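Local coordinates for protein salicylaldehyde dehydrogenase NahF (Pseudomonas putida, PDB 4JZ6) that probably catalyses the NAD(+)-dependent oxidation of salicylaldehyde to salicylate, a step in the breakdown of naphthalene, at residues K21-N25 against N26-D30. Residues are numbered along the deposited sequence; the frame is centred on the assembly and turned at random.
Sequences KLFIN and NAWID
Leu22 and Ile29 form an antiparallel hydrogen-bonded pair, with Leu22 N to Ile29 O at 2.8 Å and Ile29 N to Leu22 O at 2.9 Å, while Phe23 and Trp28 make the next, non-hydrogen-bonded pair. Here the two rings meet obliquely, their planes 48° apart. Phe23 has CG anti to its backbone N (chi1 -173°), which brings CD1 over one face of the indole, 3.2 Å from Trp28 CE2; Phe23 CB adds a CH-pi contact, 3.7 Å from the centre of the six-membered ring of Trp28. Broad aromatics suit this face, which packs on helix 195-208, where Gln206 takes the indole N-H. On the other face the branched aliphatics Leu22 and Ile24 touch helix 56-73, and Ile29 lies against both: Leu22 CB is 4.0 Å from Ile29 CG1, and Ile29 CD1 reaches Ile24 CB. Away from the turn, the extended Lys21 chain runs to Asp30, charged groups suiting these exposed positions; Lys21 NZ lies 3.7 Å from Asp30 OD1, a long salt bridge. Asn25 and Asn26 turn the chain, both with positive phi, which asparagine tolerates better than most residues. This is a beta-hairpin with a two-residue turn resembling type I', whose second strand, 27-29, is an edge strand of the four-stranded N-terminal sheet of this aldehyde dehydrogenase.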
# COMPACT_ATOMS: atom_id res chain seq x y z
N LYS A 21 20.01 -25.92 -8.18
CA LYS A 21 20.91 -24.76 -8.27
C LYS A 21 20.17 -23.42 -8.16
O LYS A 21 18.96 -23.38 -7.96
CB LYS A 21 21.70 -24.81 -9.58
CG LYS A 21 22.72 -25.94 -9.67
CD LYS A 21 23.67 -25.75 -10.84
CE LYS A 21 24.78 -26.79 -10.84
NZ LYS A 21 25.84 -26.47 -11.84
N LEU A 22 20.93 -22.34 -8.27
CA LEU A 22 20.36 -20.99 -8.39
C LEU A 22 20.05 -20.71 -9.85
O LEU A 22 20.56 -21.39 -10.75
CB LEU A 22 21.36 -19.95 -7.88
CG LEU A 22 21.29 -19.47 -6.43
CD1 LEU A 22 20.70 -20.52 -5.49
CD2 LEU A 22 22.67 -19.01 -5.95
N PHE A 23 19.21 -19.71 -10.11
CA PHE A 23 18.88 -19.35 -11.49
C PHE A 23 18.98 -17.85 -11.76
O PHE A 23 18.18 -17.06 -11.24
CB PHE A 23 17.48 -19.86 -11.84
CG PHE A 23 17.12 -19.68 -13.28
CD1 PHE A 23 17.63 -20.54 -14.25
CD2 PHE A 23 16.26 -18.67 -13.67
CE1 PHE A 23 17.28 -20.39 -15.59
CE2 PHE A 23 15.91 -18.51 -15.00
CZ PHE A 23 16.42 -19.37 -15.96
N ILE A 24 19.97 -17.46 -12.56
CA ILE A 24 20.16 -16.06 -12.94
C ILE A 24 20.51 -15.94 -14.43
O ILE A 24 21.40 -16.63 -14.91
CB ILE A 24 21.28 -15.40 -12.12
CG1 ILE A 24 20.97 -15.46 -10.62
CG2 ILE A 24 21.48 -13.96 -12.56
CD1 ILE A 24 22.00 -14.77 -9.76
N ASN A 25 19.79 -15.07 -15.14
CA ASN A 25 20.02 -14.83 -16.57
C ASN A 25 19.96 -16.08 -17.45
O ASN A 25 20.87 -16.34 -18.23
CB ASN A 25 21.37 -14.13 -16.78
CG ASN A 25 21.22 -12.64 -16.99
OD1 ASN A 25 20.23 -12.17 -17.56
ND2 ASN A 25 22.20 -11.88 -16.52
N ASN A 26 18.87 -16.84 -17.32
CA ASN A 26 18.69 -18.07 -18.10
C ASN A 26 19.83 -19.06 -17.88
O ASN A 26 20.13 -19.88 -18.76
CB ASN A 26 18.51 -17.76 -19.59
CG ASN A 26 17.06 -17.45 -19.95
OD1 ASN A 26 16.18 -17.40 -19.08
ND2 ASN A 26 16.81 -17.24 -21.24
N ALA A 27 20.45 -18.99 -16.71
CA ALA A 27 21.56 -19.89 -16.38
C ALA A 27 21.39 -20.49 -14.99
O ALA A 27 21.19 -19.78 -14.01
CB ALA A 27 22.89 -19.16 -16.49
N TRP A 28 21.48 -21.82 -14.91
CA TRP A 28 21.48 -22.49 -13.63
C TRP A 28 22.91 -22.59 -13.11
O TRP A 28 23.80 -23.10 -13.79
CB TRP A 28 20.85 -23.87 -13.74
CG TRP A 28 19.36 -23.82 -13.97
CD1 TRP A 28 18.71 -23.91 -15.17
CD2 TRP A 28 18.35 -23.65 -12.98
NE1 TRP A 28 17.35 -23.82 -14.98
CE2 TRP A 28 17.10 -23.66 -13.65
CE3 TRP A 28 18.37 -23.50 -11.59
CZ2 TRP A 28 15.89 -23.52 -12.97
CZ3 TRP A 28 17.16 -23.36 -10.92
CH2 TRP A 28 15.94 -23.38 -11.61
N ILE A 29 23.14 -22.07 -11.90
CA ILE A 29 24.49 -21.87 -11.38
C ILE A 29 24.60 -22.19 -9.89
O ILE A 29 23.60 -22.20 -9.17
CB ILE A 29 24.95 -20.41 -11.56
CG1 ILE A 29 23.92 -19.47 -10.96
CG2 ILE A 29 25.16 -20.09 -13.02
CD1 ILE A 29 24.32 -18.02 -11.01
N ASP A 30 25.83 -22.43 -9.44
CA ASP A 30 26.11 -22.60 -8.02
C ASP A 30 26.15 -21.22 -7.37
O ASP A 30 26.18 -20.21 -8.06
CB ASP A 30 27.45 -23.30 -7.82
CG ASP A 30 27.50 -24.66 -8.48
OD1 ASP A 30 26.50 -25.41 -8.39
OD2 ASP A 30 28.55 -24.99 -9.08